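Local coordinates for protein kinase A regulatory subunit, putative (PDB 6FTF) that binds nucleoside ligands such as 7-cyano-7-deazainosine in two cyclic nucleotide-binding domains and probably restrains a cAMP-independent protein kinase A until they are occupied, at residues Glu198-Tyr203 with Lys258-His263; His42-Ser47 with Phe264-Gly269; Glu184-Gly189 with Val254-Leu259; Arg151-Tyr156 with Gln176-Leu181. One frame throughout, in Å; residues are numbered along the deposited sequence.

Contact 1: residues Glu198-Tyr203 with Lys258-His263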
loop_
_atom_site.group_PDB
_atom_site.type_symbol
_atom_site.label_atom_id
_atom_site.label_comp_id
_atom_site.label_asym_id
_atom_site.label_seq_id
_atom_site.Cartn_x
_atom_site.Cartn_y
_atom_site.Cartn_z
ATOM N N GLU A 198 -14.244 11.917 4.161
ATOM C CA GLU A 198 -13.819 10.643 4.726
ATOM C C GLU A 198 -12.322 10.574 4.923
ATOM O O GLU A 198 -11.840 10.020 5.920
ATOM C CB GLU A 198 -14.266 9.522 3.788
ATOM C CG GLU A 198 -14.292 8.138 4.387
ATOM C CD GLU A 198 -15.524 7.894 5.229
ATOM O OE1 GLU A 198 -15.366 7.581 6.429
ATOM O OE2 GLU A 198 -16.645 8.026 4.693
ATOM N N GLY A 199 -11.566 11.094 3.987
ATOM C CA GLY A 199 -10.137 11.081 4.171
ATOM C C GLY A 199 -9.580 9.717 3.824
ATOM O O GLY A 199 -9.267 8.893 4.688
ATOM N N GLU A 200 -9.465 9.498 2.528
ATOM C CA GLU A 200 -9.184 8.214 1.918
ATOM C C GLU A 200 -7.811 8.187 1.265
ATOM O O GLU A 200 -7.353 7.111 0.843
ATOM C CB GLU A 200 -10.320 7.958 0.899
ATOM C CG GLU A 200 -10.053 7.180 -0.372
ATOM C CD GLU A 200 -11.217 6.290 -0.734
ATOM O OE1 GLU A 200 -12.365 6.746 -0.554
ATOM O OE2 GLU A 200 -10.996 5.153 -1.199
ATOM N N TRP A 201 -7.127 9.328 1.203
ATOM C CA TRP A 201 -5.977 9.481 0.330
ATOM C C TRP A 201 -4.828 10.197 1.020
ATOM O O TRP A 201 -5.017 11.244 1.646
ATOM C CB TRP A 201 -6.372 10.301 -0.889
ATOM C CG TRP A 201 -7.411 9.652 -1.747
ATOM C CD1 TRP A 201 -8.724 10.016 -1.878
ATOM C CD2 TRP A 201 -7.210 8.541 -2.622
ATOM N NE1 TRP A 201 -9.349 9.194 -2.796
ATOM C CE2 TRP A 201 -8.440 8.282 -3.265
ATOM C CE3 TRP A 201 -6.104 7.749 -2.940
ATOM C CZ2 TRP A 201 -8.595 7.244 -4.187
ATOM C CZ3 TRP A 201 -6.263 6.717 -3.859
ATOM C CH2 TRP A 201 -7.494 6.488 -4.481
ATOM N N LEU A 202 -3.636 9.646 0.862
ATOM C CA LEU A 202 -2.402 10.260 1.320
ATOM C C LEU A 202 -1.621 10.688 0.088
ATOM O O LEU A 202 -1.524 9.937 -0.888
ATOM C CB LEU A 202 -1.593 9.281 2.178
ATOM C CG LEU A 202 -0.294 9.768 2.816
ATOM C CD1 LEU A 202 0.013 8.983 4.093
ATOM C CD2 LEU A 202 0.863 9.644 1.849
ATOM N N TYR A 203 -1.088 11.898 0.120
ATOM C CA TYR A 203 -0.385 12.481 -1.013
ATOM C C TYR A 203 1.040 12.803 -0.600
ATOM O O TYR A 203 1.264 13.389 0.466
ATOM C CB TYR A 203 -1.075 13.776 -1.462
ATOM C CG TYR A 203 -2.498 13.597 -1.930
ATOM C CD1 TYR A 203 -3.540 13.623 -1.032
ATOM C CD2 TYR A 203 -2.793 13.392 -3.263
ATOM C CE1 TYR A 203 -4.839 13.447 -1.452
ATOM C CE2 TYR A 203 -4.086 13.212 -3.688
ATOM C CZ TYR A 203 -5.098 13.239 -2.783
ATOM O OH TYR A 203 -6.415 13.060 -3.203
ATOM N N LYS A 258 0.009 9.469 -4.947
ATOM C CA LYS A 258 -1.228 9.280 -4.200
ATOM C C LYS A 258 -1.324 7.826 -3.746
ATOM O O LYS A 258 -1.145 6.907 -4.559
ATOM C CB LYS A 258 -2.358 9.622 -5.197
ATOM C CG LYS A 258 -3.793 9.552 -4.755
ATOM C CD LYS A 258 -4.683 10.039 -5.890
ATOM C CE LYS A 258 -6.149 10.087 -5.472
ATOM N NZ LYS A 258 -7.014 10.579 -6.563
ATOM N N LEU A 259 -1.633 7.621 -2.465
ATOM C CA LEU A 259 -1.770 6.311 -1.845
ATOM C C LEU A 259 -3.147 6.182 -1.199
ATOM O O LEU A 259 -3.562 7.058 -0.435
ATOM C CB LEU A 259 -0.716 6.211 -0.753
ATOM C CG LEU A 259 -0.722 4.935 0.061
ATOM C CD1 LEU A 259 -0.262 3.740 -0.761
ATOM C CD2 LEU A 259 0.149 5.077 1.297
ATOM N N ASN A 260 -3.846 5.093 -1.477
ATOM C CA ASN A 260 -5.128 4.861 -0.829
ATOM C C ASN A 260 -4.964 4.323 0.588
ATOM O O ASN A 260 -4.066 3.539 0.885
ATOM C CB ASN A 260 -5.976 3.901 -1.661
ATOM C CG ASN A 260 -7.420 3.866 -1.200
ATOM O OD1 ASN A 260 -7.814 3.036 -0.381
ATOM N ND2 ASN A 260 -8.202 4.813 -1.668
ATOM N N ARG A 261 -5.912 4.706 1.444
ATOM C CA ARG A 261 -5.913 4.284 2.837
ATOM C C ARG A 261 -5.853 2.772 2.990
ATOM O O ARG A 261 -5.269 2.288 3.952
ATOM C CB ARG A 261 -7.150 4.853 3.534
ATOM C CG ARG A 261 -7.143 4.741 5.023
ATOM C CD ARG A 261 -8.336 5.476 5.584
ATOM N NE ARG A 261 -8.367 5.425 7.030
ATOM C CZ ARG A 261 -9.329 5.989 7.765
ATOM N NH1 ARG A 261 -10.323 6.645 7.183
ATOM N NH2 ARG A 261 -9.298 5.878 9.082
ATOM N N ARG A 262 -6.445 2.018 2.064
ATOM C CA ARG A 262 -6.440 0.563 2.211
ATOM C C ARG A 262 -5.042 -0.032 2.140
ATOM O O ARG A 262 -4.844 -1.159 2.607
ATOM C CB ARG A 262 -7.358 -0.102 1.183
ATOM C CG ARG A 262 -6.946 0.058 -0.259
ATOM C CD ARG A 262 -8.127 -0.179 -1.227
ATOM N NE ARG A 262 -7.863 0.191 -2.632
ATOM C CZ ARG A 262 -7.573 -0.667 -3.611
ATOM N NH1 ARG A 262 -7.474 -1.970 -3.374
ATOM N NH2 ARG A 262 -7.373 -0.226 -4.842
ATOM N N HIS A 263 -4.075 0.697 1.580
ATOM C CA HIS A 263 -2.704 0.226 1.457
ATOM C C HIS A 263 -1.778 0.855 2.477
ATOM O O HIS A 263 -0.585 0.530 2.503
ATOM C CB HIS A 263 -2.205 0.512 0.053
ATOM C CG HIS A 263 -2.993 -0.188 -0.996
ATOM N ND1 HIS A 263 -3.591 0.469 -2.042
ATOM C CD2 HIS A 263 -3.332 -1.499 -1.124
ATOM C CE1 HIS A 263 -4.242 -0.404 -2.792
ATOM N NE2 HIS A 263 -4.109 -1.605 -2.246
HETATM O O HOH W 1 -10.225 2.840 0.786
HETATM O O HOH W 2 -7.448 13.074 -5.467
#

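Contact 2: residues His42-Ser47 with Phe264-Gly269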
loop_
_atom_site.group_PDB
_atom_site.type_symbol
_atom_site.label_atom_id
_atom_site.label_comp_id
_atom_site.label_asym_id
_atom_site.label_seq_id
_atom_site.Cartn_x
_atom_site.Cartn_y
_atom_site.Cartn_z
ATOM N N HIS A 42 -6.130 -5.201 0.197
ATOM C CA HIS A 42 -5.188 -4.526 1.074
ATOM C C HIS A 42 -3.740 -4.850 0.755
ATOM O O HIS A 42 -2.845 -4.315 1.407
ATOM C CB HIS A 42 -5.498 -4.855 2.540
ATOM C CG HIS A 42 -6.786 -4.262 3.001
ATOM N ND1 HIS A 42 -8.010 -4.833 2.724
ATOM C CD2 HIS A 42 -7.050 -3.114 3.667
ATOM C CE1 HIS A 42 -8.970 -4.076 3.225
ATOM N NE2 HIS A 42 -8.414 -3.028 3.806
ATOM N N ASN A 43 -3.484 -5.683 -0.242
ATOM C CA ASN A 43 -2.128 -6.052 -0.621
ATOM C C ASN A 43 -1.719 -5.285 -1.868
ATOM O O ASN A 43 -2.436 -5.284 -2.870
ATOM C CB ASN A 43 -2.037 -7.560 -0.865
ATOM C CG ASN A 43 -0.632 -7.998 -1.182
ATOM O OD1 ASN A 43 -0.103 -7.687 -2.246
ATOM N ND2 ASN A 43 -0.010 -8.735 -0.271
ATOM N N VAL A 44 -0.555 -4.646 -1.809
ATOM C CA VAL A 44 -0.160 -3.704 -2.850
ATOM C C VAL A 44 -0.020 -4.324 -4.234
ATOM O O VAL A 44 -0.060 -3.586 -5.227
ATOM C CB VAL A 44 1.135 -2.956 -2.490
ATOM C CG1 VAL A 44 0.997 -2.250 -1.162
ATOM C CG2 VAL A 44 2.340 -3.895 -2.535
ATOM N N LEU A 45 0.171 -5.637 -4.348
ATOM C CA LEU A 45 0.338 -6.243 -5.666
ATOM C C LEU A 45 -0.921 -6.172 -6.508
ATOM O O LEU A 45 -0.840 -6.362 -7.724
ATOM C CB LEU A 45 0.735 -7.710 -5.527
ATOM C CG LEU A 45 2.102 -7.964 -4.904
ATOM C CD1 LEU A 45 2.279 -9.430 -4.574
ATOM C CD2 LEU A 45 3.226 -7.485 -5.814
ATOM N N PHE A 46 -2.071 -5.906 -5.895
ATOM C CA PHE A 46 -3.361 -5.897 -6.581
ATOM C C PHE A 46 -3.981 -4.507 -6.623
ATOM O O PHE A 46 -5.158 -4.370 -6.960
ATOM C CB PHE A 46 -4.299 -6.905 -5.912
ATOM C CG PHE A 46 -3.672 -8.260 -5.726
ATOM C CD1 PHE A 46 -3.713 -9.218 -6.717
ATOM C CD2 PHE A 46 -2.992 -8.544 -4.570
ATOM C CE1 PHE A 46 -3.103 -10.445 -6.533
ATOM C CE2 PHE A 46 -2.378 -9.767 -4.380
ATOM C CZ PHE A 46 -2.428 -10.708 -5.359
ATOM N N SER A 47 -3.187 -3.473 -6.341
ATOM C CA SER A 47 -3.697 -2.136 -6.064
ATOM C C SER A 47 -4.578 -1.584 -7.173
ATOM O O SER A 47 -5.526 -0.839 -6.885
ATOM C CB SER A 47 -2.546 -1.155 -5.856
ATOM O OG SER A 47 -1.803 -1.478 -4.709
ATOM N N PHE A 264 -2.292 1.711 3.355
ATOM C CA PHE A 264 -1.440 2.465 4.269
ATOM C C PHE A 264 -0.672 1.548 5.205
ATOM O O PHE A 264 0.537 1.700 5.384
ATOM C CB PHE A 264 -2.314 3.450 5.049
ATOM C CG PHE A 264 -1.586 4.245 6.088
ATOM C CD1 PHE A 264 -0.683 5.226 5.729
ATOM C CD2 PHE A 264 -1.856 4.054 7.433
ATOM C CE1 PHE A 264 -0.034 5.980 6.690
ATOM C CE2 PHE A 264 -1.221 4.819 8.393
ATOM C CZ PHE A 264 -0.303 5.777 8.016
ATOM N N GLU A 265 -1.369 0.609 5.846
ATOM C CA GLU A 265 -0.709 -0.271 6.803
ATOM C C GLU A 265 0.421 -1.051 6.141
ATOM O O GLU A 265 1.543 -1.115 6.664
ATOM C CB GLU A 265 -1.736 -1.225 7.414
ATOM C CG GLU A 265 -1.170 -2.113 8.503
ATOM C CD GLU A 265 -0.697 -1.310 9.700
ATOM O OE1 GLU A 265 -1.362 -0.305 10.035
ATOM O OE2 GLU A 265 0.338 -1.674 10.297
ATOM N N MET A 266 0.157 -1.632 4.974
ATOM C CA MET A 266 1.174 -2.468 4.347
ATOM C C MET A 266 2.383 -1.650 3.930
ATOM O O MET A 266 3.525 -2.079 4.129
ATOM C CB MET A 266 0.622 -3.246 3.153
ATOM C CG MET A 266 1.704 -4.066 2.442
ATOM S SD MET A 266 1.069 -5.413 1.406
ATOM C CE MET A 266 2.511 -5.647 0.412
ATOM N N CYS A 267 2.170 -0.488 3.343
ATOM C CA CYS A 267 3.234 0.299 2.705
ATOM C C CYS A 267 3.989 1.162 3.700
ATOM O O CYS A 267 5.195 1.393 3.569
ATOM C CB CYS A 267 2.618 1.276 1.709
ATOM S SG CYS A 267 1.899 0.510 0.305
ATOM N N LEU A 268 3.251 1.744 4.639
ATOM C CA LEU A 268 3.822 2.758 5.510
ATOM C C LEU A 268 3.830 2.344 6.966
ATOM O O LEU A 268 4.313 3.108 7.807
ATOM C CB LEU A 268 3.122 4.108 5.326
ATOM C CG LEU A 268 3.332 4.759 3.958
ATOM C CD1 LEU A 268 2.641 6.100 3.929
ATOM C CD2 LEU A 268 4.814 4.919 3.606
ATOM N N GLY A 269 3.377 1.130 7.276
ATOM C CA GLY A 269 3.470 0.596 8.611
ATOM C C GLY A 269 4.820 0.835 9.256
ATOM O O GLY A 269 4.914 1.258 10.415
HETATM O O HOH W 3 -2.544 -2.497 3.737
#

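Contact 3: residues Glu184-Gly189 with Val254-Leu259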
loop_
_atom_site.group_PDB
_atom_site.type_symbol
_atom_site.label_atom_id
_atom_site.label_comp_id
_atom_site.label_asym_id
_atom_site.label_seq_id
_atom_site.Cartn_x
_atom_site.Cartn_y
_atom_site.Cartn_z
ATOM N N GLU A 184 -1.280 12.329 -9.458
ATOM C CA GLU A 184 -2.353 13.274 -9.724
ATOM C C GLU A 184 -1.757 14.664 -9.675
ATOM O O GLU A 184 -0.960 14.972 -8.781
ATOM C CB GLU A 184 -3.484 13.138 -8.706
ATOM C CG GLU A 184 -4.667 14.010 -9.083
ATOM C CD GLU A 184 -5.916 13.747 -8.270
ATOM O OE1 GLU A 184 -6.968 14.330 -8.622
ATOM O OE2 GLU A 184 -5.866 12.984 -7.285
ATOM N N GLU A 185 -2.164 15.502 -10.623
ATOM C CA GLU A 185 -1.687 16.869 -10.725
ATOM C C GLU A 185 -2.827 17.837 -10.432
ATOM O O GLU A 185 -4.004 17.525 -10.658
ATOM C CB GLU A 185 -1.098 17.150 -12.109
ATOM C CG GLU A 185 -0.006 16.168 -12.483
ATOM C CD GLU A 185 0.904 16.623 -13.622
ATOM O OE1 GLU A 185 0.908 17.821 -13.989
ATOM O OE2 GLU A 185 1.641 15.757 -14.147
ATOM N N PHE A 186 -2.456 18.998 -9.908
ATOM C CA PHE A 186 -3.403 20.023 -9.482
ATOM C C PHE A 186 -2.909 21.374 -9.957
ATOM O O PHE A 186 -1.728 21.701 -9.801
ATOM C CB PHE A 186 -3.526 20.052 -7.959
ATOM C CG PHE A 186 -4.016 18.744 -7.375
ATOM C CD1 PHE A 186 -3.123 17.743 -7.021
ATOM C CD2 PHE A 186 -5.365 18.486 -7.221
ATOM C CE1 PHE A 186 -3.567 16.559 -6.497
ATOM C CE2 PHE A 186 -5.806 17.291 -6.707
ATOM C CZ PHE A 186 -4.903 16.320 -6.356
ATOM N N SER A 187 -3.811 22.165 -10.520
ATOM C CA SER A 187 -3.483 23.538 -10.857
ATOM C C SER A 187 -3.614 24.423 -9.623
ATOM O O SER A 187 -4.297 24.071 -8.658
ATOM C CB SER A 187 -4.384 24.054 -11.976
ATOM O OG SER A 187 -5.741 23.777 -11.728
ATOM N N PRO A 188 -2.972 25.595 -9.633
ATOM C CA PRO A 188 -3.068 26.482 -8.471
ATOM C C PRO A 188 -4.521 26.762 -8.134
ATOM O O PRO A 188 -5.333 27.063 -9.012
ATOM C CB PRO A 188 -2.355 27.759 -8.934
ATOM C CG PRO A 188 -1.490 27.352 -10.038
ATOM C CD PRO A 188 -2.128 26.169 -10.696
ATOM N N GLY A 189 -4.854 26.693 -6.857
ATOM C CA GLY A 189 -6.202 26.941 -6.396
ATOM C C GLY A 189 -7.107 25.732 -6.368
ATOM O O GLY A 189 -8.201 25.810 -5.804
ATOM N N VAL A 254 0.934 21.609 -8.771
ATOM C CA VAL A 254 1.386 20.567 -7.861
ATOM C C VAL A 254 1.288 19.217 -8.549
ATOM O O VAL A 254 0.307 18.921 -9.237
ATOM C CB VAL A 254 0.560 20.565 -6.561
ATOM C CG1 VAL A 254 0.809 19.296 -5.733
ATOM C CG2 VAL A 254 0.850 21.802 -5.746
ATOM N N ILE A 255 2.312 18.397 -8.369
ATOM C CA ILE A 255 2.276 17.002 -8.782
ATOM C C ILE A 255 2.402 16.167 -7.522
ATOM O O ILE A 255 3.302 16.415 -6.715
ATOM C CB ILE A 255 3.413 16.670 -9.763
ATOM C CG1 ILE A 255 3.330 17.563 -11.003
ATOM C CG2 ILE A 255 3.369 15.196 -10.158
ATOM C CD1 ILE A 255 4.466 17.383 -12.000
ATOM N N THR A 256 1.520 15.196 -7.362
ATOM C CA THR A 256 1.536 14.310 -6.206
ATOM C C THR A 256 1.639 12.854 -6.634
ATOM O O THR A 256 1.212 12.468 -7.727
ATOM C CB THR A 256 0.262 14.428 -5.334
ATOM O OG1 THR A 256 -0.883 13.953 -6.050
ATOM C CG2 THR A 256 0.015 15.851 -4.878
ATOM N N ALA A 257 2.196 12.056 -5.725
ATOM C CA ALA A 257 1.999 10.617 -5.703
ATOM C C ALA A 257 0.954 10.340 -4.636
ATOM O O ALA A 257 1.013 10.915 -3.549
ATOM C CB ALA A 257 3.292 9.871 -5.374
ATOM N N LYS A 258 0.009 9.469 -4.947
ATOM C CA LYS A 258 -1.228 9.280 -4.200
ATOM C C LYS A 258 -1.324 7.826 -3.746
ATOM O O LYS A 258 -1.145 6.907 -4.559
ATOM C CB LYS A 258 -2.358 9.622 -5.197
ATOM C CG LYS A 258 -3.793 9.552 -4.755
ATOM C CD LYS A 258 -4.683 10.039 -5.890
ATOM C CE LYS A 258 -6.149 10.087 -5.472
ATOM N NZ LYS A 258 -7.014 10.579 -6.563
ATOM N N LEU A 259 -1.633 7.621 -2.465
ATOM C CA LEU A 259 -1.770 6.311 -1.845
ATOM C C LEU A 259 -3.147 6.182 -1.199
ATOM O O LEU A 259 -3.562 7.058 -0.435
ATOM C CB LEU A 259 -0.716 6.211 -0.753
ATOM C CG LEU A 259 -0.722 4.935 0.061
ATOM C CD1 LEU A 259 -0.262 3.740 -0.761
ATOM C CD2 LEU A 259 0.149 5.077 1.297
#

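Contact 4: residues Arg151-Tyr156 with Gln176-Leu181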
loop_
_atom_site.group_PDB
_atom_site.type_symbol
_atom_site.label_atom_id
_atom_site.label_comp_id
_atom_site.label_asym_id
_atom_site.label_seq_id
_atom_site.Cartn_x
_atom_site.Cartn_y
_atom_site.Cartn_z
ATOM N N ARG A 151 6.865 -0.648 -14.856
ATOM C CA ARG A 151 6.794 0.762 -15.213
ATOM C C ARG A 151 6.426 1.616 -14.013
ATOM O O ARG A 151 6.977 2.708 -13.828
ATOM C CB ARG A 151 5.756 0.947 -16.324
ATOM C CG ARG A 151 5.486 2.378 -16.714
ATOM C CD ARG A 151 4.349 2.438 -17.747
ATOM N NE ARG A 151 4.061 3.802 -18.181
ATOM C CZ ARG A 151 4.698 4.434 -19.166
ATOM N NH1 ARG A 151 5.672 3.839 -19.841
ATOM N NH2 ARG A 151 4.356 5.675 -19.478
ATOM N N ARG A 152 5.481 1.146 -13.200
ATOM C CA ARG A 152 5.069 1.906 -12.028
ATOM C C ARG A 152 6.220 2.044 -11.051
ATOM O O ARG A 152 6.474 3.127 -10.515
ATOM C CB ARG A 152 3.862 1.234 -11.383
ATOM C CG ARG A 152 3.268 2.021 -10.225
ATOM C CD ARG A 152 2.100 1.313 -9.575
ATOM N NE ARG A 152 1.038 1.001 -10.531
ATOM C CZ ARG A 152 0.769 -0.207 -11.028
ATOM N NH1 ARG A 152 1.437 -1.286 -10.649
ATOM N NH2 ARG A 152 -0.216 -0.348 -11.893
ATOM N N ARG A 153 6.948 0.959 -10.819
ATOM C CA ARG A 153 8.126 1.042 -9.965
ATOM C C ARG A 153 9.154 2.033 -10.520
ATOM O O ARG A 153 9.743 2.807 -9.761
ATOM C CB ARG A 153 8.717 -0.356 -9.761
ATOM C CG ARG A 153 7.872 -1.206 -8.799
ATOM C CD ARG A 153 8.256 -2.676 -8.838
ATOM N NE ARG A 153 7.620 -3.363 -7.726
ATOM C CZ ARG A 153 8.223 -4.185 -6.887
ATOM N NH1 ARG A 153 9.478 -4.568 -7.073
ATOM N NH2 ARG A 153 7.538 -4.670 -5.867
ATOM N N GLU A 154 9.385 2.028 -11.838
ATOM C CA GLU A 154 10.296 2.997 -12.458
ATOM C C GLU A 154 9.818 4.419 -12.252
ATOM O O GLU A 154 10.621 5.347 -12.124
ATOM C CB GLU A 154 10.401 2.749 -13.962
ATOM C CG GLU A 154 11.318 1.650 -14.358
ATOM C CD GLU A 154 12.701 1.781 -13.736
ATOM O OE1 GLU A 154 13.357 2.812 -13.983
ATOM O OE2 GLU A 154 13.112 0.852 -12.996
ATOM N N THR A 155 8.507 4.631 -12.256
ATOM C CA THR A 155 7.965 5.978 -12.145
ATOM C C THR A 155 8.330 6.600 -10.815
ATOM O O THR A 155 8.611 7.801 -10.750
ATOM C CB THR A 155 6.443 5.937 -12.333
ATOM O OG1 THR A 155 6.151 5.467 -13.649
ATOM C CG2 THR A 155 5.800 7.300 -12.151
ATOM N N TYR A 156 8.361 5.800 -9.744
ATOM C CA TYR A 156 8.491 6.360 -8.405
ATOM C C TYR A 156 9.799 6.096 -7.673
ATOM O O TYR A 156 10.102 6.845 -6.742
ATOM C CB TYR A 156 7.320 5.915 -7.505
ATOM C CG TYR A 156 5.995 6.329 -8.074
ATOM C CD1 TYR A 156 5.606 7.659 -8.119
ATOM C CD2 TYR A 156 5.153 5.399 -8.630
ATOM C CE1 TYR A 156 4.399 8.033 -8.696
ATOM C CE2 TYR A 156 3.955 5.761 -9.201
ATOM C CZ TYR A 156 3.595 7.078 -9.242
ATOM O OH TYR A 156 2.403 7.441 -9.845
ATOM N N GLN A 176 7.609 -1.581 -2.563
ATOM C CA GLN A 176 6.279 -1.975 -2.093
ATOM C C GLN A 176 5.351 -0.768 -2.006
ATOM O O GLN A 176 4.165 -0.860 -2.345
ATOM C CB GLN A 176 6.431 -2.682 -0.745
ATOM C CG GLN A 176 5.203 -3.065 0.023
ATOM C CD GLN A 176 5.584 -3.942 1.183
ATOM O OE1 GLN A 176 6.075 -3.469 2.224
ATOM N NE2 GLN A 176 5.440 -5.221 0.990
ATOM N N LEU A 177 5.871 0.378 -1.575
ATOM C CA LEU A 177 5.098 1.614 -1.623
ATOM C C LEU A 177 4.791 1.997 -3.069
ATOM O O LEU A 177 3.656 2.352 -3.409
ATOM C CB LEU A 177 5.861 2.712 -0.878
ATOM C CG LEU A 177 5.274 4.105 -0.992
ATOM C CD1 LEU A 177 3.863 4.202 -0.446
ATOM C CD2 LEU A 177 6.179 5.079 -0.289
ATOM N N ALA A 178 5.803 1.954 -3.938
ATOM C CA ALA A 178 5.600 2.330 -5.334
ATOM C C ALA A 178 4.478 1.520 -5.976
ATOM O O ALA A 178 3.731 2.040 -6.825
ATOM C CB ALA A 178 6.886 2.144 -6.136
ATOM N N ASP A 179 4.360 0.232 -5.615
ATOM C CA ASP A 179 3.321 -0.637 -6.171
ATOM C C ASP A 179 1.921 -0.070 -5.968
ATOM O O ASP A 179 1.008 -0.414 -6.717
ATOM C CB ASP A 179 3.372 -2.011 -5.484
ATOM C CG ASP A 179 4.502 -2.909 -5.959
ATOM O OD1 ASP A 179 4.887 -2.833 -7.149
ATOM O OD2 ASP A 179 4.986 -3.720 -5.131
ATOM N N ALA A 180 1.720 0.741 -4.935
ATOM C CA ALA A 180 0.411 1.258 -4.549
ATOM C C ALA A 180 0.211 2.720 -4.929
ATOM O O ALA A 180 -0.842 3.285 -4.612
ATOM C CB ALA A 180 0.189 1.070 -3.044
ATOM N N LEU A 181 1.162 3.352 -5.620
ATOM C CA LEU A 181 1.070 4.775 -5.928
ATOM C C LEU A 181 0.542 5.016 -7.333
ATOM O O LEU A 181 0.824 4.269 -8.273
ATOM C CB LEU A 181 2.432 5.455 -5.806
ATOM C CG LEU A 181 3.032 5.519 -4.409
ATOM C CD1 LEU A 181 4.428 6.106 -4.481
ATOM C CD2 LEU A 181 2.179 6.317 -3.465
HETATM O O HOH W 4 4.098 -1.541 -9.405
HETATM O O HOH W 5 0.051 3.710 -10.814
#

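Contact 1: residues Glu198-Tyr203 with Lys258-His263
Lys258 and Asn260 hold the Trp201 indole between them. In the conformer described here the lysine leaves its strand with CG anti to the backbone N (chi1 -179°) and stays extended, which carries CE over the centre of the six-membered ring, 3.4 Å from its centroid. The ammonium NZ rides over the same face as a cation-pi contact, 4.3 Å from the same ring centroid. On the opposite face, Asn260 ND2 and Glu200 CG sit toward the rim, the amide turned 83° from the ring plane. That amide is fixed at both ends: ND2 donates to Glu200 OE2 (2.9 Å, 166°), which offers its anti lone pair, while OD1 accepts from Arg262 N, closing an Asx turn. A water donates to both Glu200 OE2 and Asn260 OD1. A second water joins Tyr203 OH to Lys258 NZ, which is also paired with Glu184. Beneath these side chains the antiparallel strands are joined at the hydrogen-bonded pair Leu202-Leu259, and Arg261 N donates to Glu200 O. Leu202 and Leu259 share the other face of this sheet of the cyclic nucleotide-binding beta barrel, where helix 264-268 packs on both and helix 235-240 on Leu202.

Contact 2: residues His42-Ser47 with Phe264-Gly269
Met266 reaches toward Val44 with CG anti to its backbone N (chi1 177°) and the chain extended beyond it, laying the thioether against the 42-47 loop. Val44 has CG1 anti to its own carbonyl carbon (chi1 -56°), and this branch meets Cys267 SG at 3.3 Å, while CG2 touches Met266 CE at 3.4 Å, closer than usual van der Waals contact. Met266 and Cys267 each have a second conformer, so the apparent tightness is doubtful. The sulfur SD lies 3.8 Å from Asn43 CA and accepts a weak hydrogen bond from Val44 N, long at 3.7 Å though fairly straight at 164°. Here the loop between helices 30-42 and 51-60, with a 3-10 turn at 44-45, meets the short helix 264-268, which follows the last barrel strand of the second cyclic nucleotide-binding domain. The loop is shaped from within by an Asx turn, Asn43 OD1 accepting from Leu45 N at 2.9 Å, and by Ser47 OG donating to Val44 O. With OD1 occupied in this way, Asn43 ND2 is directed to Gly106 O in the first nucleotide-binding domain. A water bridges the two backbones, donating to His42 O (3.0 Å) and accepting from Met266 N. Gln176 of helix 171-178 packs against both Val44 and Met266.

Contact 3: residues Glu184-Gly189 with Val254-Leu259
Glu184 O is gripped twice by Thr256, whose backbone N and OG1 each donate to it at 2.9 Å from opposite faces of the carbonyl plane. The edge strand 181-186 is thereby sewn to strand 254-260 in an antiparallel sheet of the second cyclic nucleotide-binding domain, a beta barrel of the cupin type. OG1 can reach that oxygen because it stands between the backbone N and the carbonyl carbon of Thr256 (chi1 67°). Glu184 N returns a bond to Thr256 O, and a second hydrogen-bonded pair, Phe186 with Val254, repeats the exchange two residues along. Between them, Glu185 and Ile255 form a non-hydrogen-bonded pair on the other face; their side chains run side by side, with Glu185 CD 3.7 Å from Ile255 CG1, while Glu185 OE1 is bonded to His253. Glu184 stays extended and, on the face it shares with Thr256, its carboxylate reaches Lys258, whose NZ, in the conformer described, forms a salt bridge to OE2 at 2.8 Å, arriving 38° out of the carboxylate plane. Phe186 packs on Ile192 of strand 191-193 and crosses Thr256 at about a right angle, the threonine OG1 lying in the ring plane, 3.8 Å from Phe186 CE1.

Contact 4: residues Arg151-Tyr156 with Gln176-Leu181
Arg153 meets Asp179 side-on, with the guanidinium and carboxylate planes 27° apart. Its NE donates to OD1 of the aspartate at 2.8 Å and nearly straight (174°), and its NH2 to OD2 at the same distance, so two bonds restrict rotation of both groups in this salt bridge. The remaining nitrogen, NH1, is bonded to Tyr116 OH. Arg152 CD lies 3.3 Å from Ala178 O; beyond it the chain bends (chi3 -57°), turning NE aside, and reaches the turn through two waters: NH1 to Asp179 OD1, NE to Leu181 O. The Tyr156 ring is covered on one face by Leu181 CB, a CH-pi contact offset toward the rim, and on the other by Thr155 CG2 over its centre. Ala178 CB fills in beside Tyr156 CB at 4.0 Å. A type I turn from Ala178 to Leu181 leads from helix 171-178 into strand 181-186; helix 149-160 packs across this junction, while Tyr156 and Leu181 both touch Ala257 of strand 254-260.

Followed from the N terminus, the chain first lays down 42-47, whose partner 264-269 arrives only after both barrels have been built; contact 2 thus closes the longest loop and encloses the other three. Within it, contact 4 closes first, a short excursion between helices 149-160 and 171-178. The chain then enters the second domain, where contacts 3 and 1 both use strand 254-260, contact 1 opening later and ending on the same stretch, the two sharing Lys258 and Leu259. That strand has 181-186 and 201-205 as its neighbours, so the two contacts continue one sheet. Leu259 packs on Ala180 and Leu268, bringing sheet, turn and helix 264-268 together.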